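Local coordinates for protein gamma-D-glutamyl-L-lysine dipeptidyl-peptidase (PDB 3H41) that probably cleaves gamma-D-glutamyl-L-lysine bonds in cell-wall murein peptides as a cysteine peptidase, releasing the dipeptide L-Ala-D-Glu, at residues I128-K136 / R159-W169. Numbering follows the deposited sequence.
With PO4 (phosphate ion), chain D.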
# COMPACT_ATOMS: atom_id res chain seq x y z
N ILE A 128 -0.25 -9.33 -13.90
CA ILE A 128 0.93 -9.29 -14.79
C ILE A 128 0.79 -8.19 -15.87
O ILE A 128 -0.20 -8.13 -16.60
CB ILE A 128 1.24 -10.67 -15.42
CG1 ILE A 128 1.30 -11.76 -14.34
CG2 ILE A 128 2.63 -10.65 -16.29
CD1 ILE A 128 2.32 -11.51 -13.22
N LEU A 129 1.80 -7.32 -15.93
CA LEU A 129 1.99 -6.37 -17.04
C LEU A 129 2.99 -6.96 -18.00
O LEU A 129 4.02 -7.49 -17.56
CB LEU A 129 2.58 -5.05 -16.51
CG LEU A 129 1.67 -4.05 -15.87
CD1 LEU A 129 2.48 -2.87 -15.43
CD2 LEU A 129 0.65 -3.63 -16.88
N TYR A 130 2.71 -6.85 -19.30
CA TYR A 130 3.59 -7.35 -20.38
C TYR A 130 4.20 -6.18 -21.10
O TYR A 130 3.49 -5.35 -21.63
CB TYR A 130 2.82 -8.22 -21.40
CG TYR A 130 2.08 -9.33 -20.68
CD1 TYR A 130 2.76 -10.49 -20.28
CD2 TYR A 130 0.75 -9.21 -20.34
CE1 TYR A 130 2.11 -11.49 -19.59
CE2 TYR A 130 0.10 -10.22 -19.61
CZ TYR A 130 0.80 -11.35 -19.25
OH TYR A 130 0.21 -12.37 -18.54
N ILE A 131 5.53 -6.10 -21.09
CA ILE A 131 6.23 -4.96 -21.70
C ILE A 131 6.27 -5.27 -23.19
O ILE A 131 6.67 -6.36 -23.61
CB ILE A 131 7.63 -4.75 -21.12
CG1 ILE A 131 7.57 -4.64 -19.58
CG2 ILE A 131 8.31 -3.46 -21.71
CD1 ILE A 131 8.90 -4.15 -18.91
N ASN A 132 5.76 -4.31 -23.98
CA ASN A 132 5.63 -4.44 -25.41
C ASN A 132 5.67 -3.07 -26.07
O ASN A 132 4.73 -2.27 -25.92
CB ASN A 132 4.35 -5.20 -25.78
CG ASN A 132 4.36 -5.67 -27.20
OD1 ASN A 132 4.84 -4.96 -28.09
ND2 ASN A 132 3.90 -6.90 -27.43
N PRO A 133 6.73 -2.78 -26.83
CA PRO A 133 7.88 -3.63 -27.18
C PRO A 133 8.89 -3.80 -26.05
O PRO A 133 9.10 -2.88 -25.27
CB PRO A 133 8.54 -2.88 -28.35
CG PRO A 133 8.14 -1.45 -28.13
CD PRO A 133 6.75 -1.50 -27.58
N SER A 134 9.56 -4.96 -26.06
CA SER A 134 10.58 -5.28 -25.10
C SER A 134 11.56 -6.21 -25.77
O SER A 134 11.20 -7.29 -26.23
CB SER A 134 10.00 -5.95 -23.84
OG SER A 134 11.06 -6.49 -23.06
N GLU A 135 12.81 -5.80 -25.81
CA GLU A 135 13.85 -6.55 -26.51
C GLU A 135 13.96 -7.96 -25.97
O GLU A 135 14.13 -8.89 -26.73
CB GLU A 135 15.18 -5.79 -26.48
CG GLU A 135 15.05 -4.55 -27.38
CD GLU A 135 15.96 -3.40 -27.05
OE1 GLU A 135 17.12 -3.67 -26.69
OE2 GLU A 135 15.49 -2.22 -27.21
N LYS A 136 13.78 -8.12 -24.66
CA LYS A 136 13.85 -9.43 -24.04
C LYS A 136 12.50 -9.94 -23.54
O LYS A 136 12.47 -10.81 -22.67
CB LYS A 136 14.83 -9.39 -22.87
CG LYS A 136 16.26 -9.12 -23.29
CD LYS A 136 17.13 -8.80 -22.09
CE LYS A 136 18.59 -8.70 -22.48
NZ LYS A 136 18.81 -7.75 -23.61
N ARG A 159 -3.31 -0.49 -22.74
CA ARG A 159 -1.90 -0.17 -22.85
C ARG A 159 -1.56 1.00 -21.94
O ARG A 159 -2.31 2.01 -21.86
CB ARG A 159 -1.58 0.14 -24.32
CG ARG A 159 -0.11 0.26 -24.63
CD ARG A 159 0.09 0.15 -26.16
NE ARG A 159 1.41 -0.34 -26.49
CZ ARG A 159 2.22 0.21 -27.40
NH1 ARG A 159 1.83 1.27 -28.10
NH2 ARG A 159 3.42 -0.33 -27.62
N VAL A 160 -0.44 0.88 -21.23
CA VAL A 160 -0.03 1.90 -20.30
C VAL A 160 1.45 2.25 -20.44
O VAL A 160 2.24 1.49 -21.01
CB VAL A 160 -0.29 1.42 -18.82
CG1 VAL A 160 -1.76 1.15 -18.61
CG2 VAL A 160 0.57 0.15 -18.54
N LEU A 161 1.83 3.37 -19.87
CA LEU A 161 3.22 3.82 -19.85
C LEU A 161 3.87 3.53 -18.47
O LEU A 161 3.30 3.87 -17.44
CB LEU A 161 3.27 5.34 -20.10
CG LEU A 161 4.68 5.92 -20.29
CD1 LEU A 161 5.34 5.42 -21.58
CD2 LEU A 161 4.64 7.44 -20.24
N LEU A 162 5.01 2.87 -18.49
CA LEU A 162 5.81 2.58 -17.30
C LEU A 162 6.70 3.78 -16.90
O LEU A 162 7.04 4.62 -17.72
CB LEU A 162 6.71 1.37 -17.55
CG LEU A 162 5.92 0.12 -17.89
CD1 LEU A 162 6.89 -1.03 -18.11
CD2 LEU A 162 4.91 -0.18 -16.78
N PRO A 163 7.08 3.86 -15.62
CA PRO A 163 7.87 5.01 -15.16
C PRO A 163 9.23 5.15 -15.86
O PRO A 163 9.81 6.24 -15.86
CB PRO A 163 8.05 4.76 -13.64
CG PRO A 163 7.33 3.56 -13.31
CD PRO A 163 6.59 3.04 -14.50
N ASN A 164 9.75 4.07 -16.41
CA ASN A 164 10.99 4.15 -17.16
C ASN A 164 10.79 4.57 -18.62
O ASN A 164 11.76 4.62 -19.38
CB ASN A 164 11.77 2.85 -17.07
CG ASN A 164 11.14 1.71 -17.84
OD1 ASN A 164 10.02 1.83 -18.34
ND2 ASN A 164 11.86 0.61 -17.94
N GLY A 165 9.56 4.89 -19.00
CA GLY A 165 9.25 5.25 -20.41
C GLY A 165 8.92 4.10 -21.35
O GLY A 165 8.56 4.35 -22.51
N GLN A 166 9.03 2.84 -20.90
CA GLN A 166 8.57 1.71 -21.72
C GLN A 166 7.05 1.64 -21.71
O GLN A 166 6.37 2.24 -20.87
CB GLN A 166 9.17 0.38 -21.23
CG GLN A 166 10.67 0.26 -21.43
CD GLN A 166 11.19 -1.09 -21.00
OE1 GLN A 166 11.12 -1.45 -19.80
NE2 GLN A 166 11.73 -1.86 -21.97
N LYS A 167 6.53 0.92 -22.70
CA LYS A 167 5.10 0.68 -22.85
C LYS A 167 4.82 -0.79 -22.52
O LYS A 167 5.68 -1.67 -22.75
CB LYS A 167 4.68 1.01 -24.27
CG LYS A 167 4.93 2.48 -24.66
CD LYS A 167 4.37 2.77 -26.06
CE LYS A 167 4.49 4.26 -26.45
NZ LYS A 167 5.87 4.76 -26.30
N ALA A 168 3.63 -1.02 -21.97
CA ALA A 168 3.20 -2.30 -21.46
C ALA A 168 1.72 -2.44 -21.59
O ALA A 168 0.97 -1.45 -21.78
CB ALA A 168 3.58 -2.43 -19.97
N TRP A 169 1.24 -3.65 -21.38
CA TRP A 169 -0.19 -3.89 -21.42
C TRP A 169 -0.64 -4.90 -20.38
O TRP A 169 0.16 -5.71 -19.92
CB TRP A 169 -0.59 -4.32 -22.81
CG TRP A 169 -0.17 -5.71 -23.24
CD1 TRP A 169 0.96 -6.08 -23.90
CD2 TRP A 169 -0.97 -6.89 -23.11
NE1 TRP A 169 0.94 -7.43 -24.15
CE2 TRP A 169 -0.24 -7.95 -23.66
CE3 TRP A 169 -2.22 -7.15 -22.51
CZ2 TRP A 169 -0.73 -9.28 -23.69
CZ3 TRP A 169 -2.71 -8.48 -22.51
CH2 TRP A 169 -1.96 -9.52 -23.12
P PO4 D . 13.98 -4.46 -22.20
O1 PO4 D . 14.28 -3.39 -23.23
O2 PO4 D . 14.54 -5.80 -22.72
O3 PO4 D . 14.71 -4.07 -20.94
O4 PO4 D . 12.51 -4.57 -21.96
O HOH W 1 2.24 -2.32 -24.87
O HOH W 2 8.28 -0.36 -24.46
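Leu129 meets the hairpin of 157-161 and 167-171 with both methyls: CD1 packs on CD2 of Leu162 as the two side chains slide past each other, and CD2 lies 4.1 Å from CG2 of Val160. Ile131 carries this buried layer outward, its CD1 lying 3.8 Å from CD1 of Leu162. On the reverse face Tyr130 and Trp169 overlap. CG of Trp169 sits between its own backbone N and carbonyl carbon (chi1 72°), which lays the five-membered ring under CB of Tyr130 in a CH-pi contact; the phenol ring follows obliquely, its plane 37° from the indole's.

Between these two faces, in the plane of the sheet, Tyr130 and Trp169 form an antiparallel hydrogen-bonded pair, the nearly straight bond from Tyr130 N to Trp169 O (2.9 Å) lying in the carbonyl plane. Within the second SH3b domain, this pairing joins strand 126-131 to the hairpin, whose type I turn, Leu162 to Gly165, overlaps an Asx turn in which Gln166 N donates to Asn164 OD1.

Past Ile131 the contact turns polar and watery. Asn132 N still donates to Lys167 O, but Asn132 O is held by a side chain: Arg159, extended from CG to NE, brings NH2 to 2.9 Å from Asn132 O, which lies near the guanidinium plane, and a water links the same oxygen to Arg159 NE. A second water bridges Pro133 O and Lys167 N. Farther out, a phosphate, probably from the crystallisation liquor, accepts at O4 from Ser134 OG and, at 2.8 Å, from Gln166 NE2.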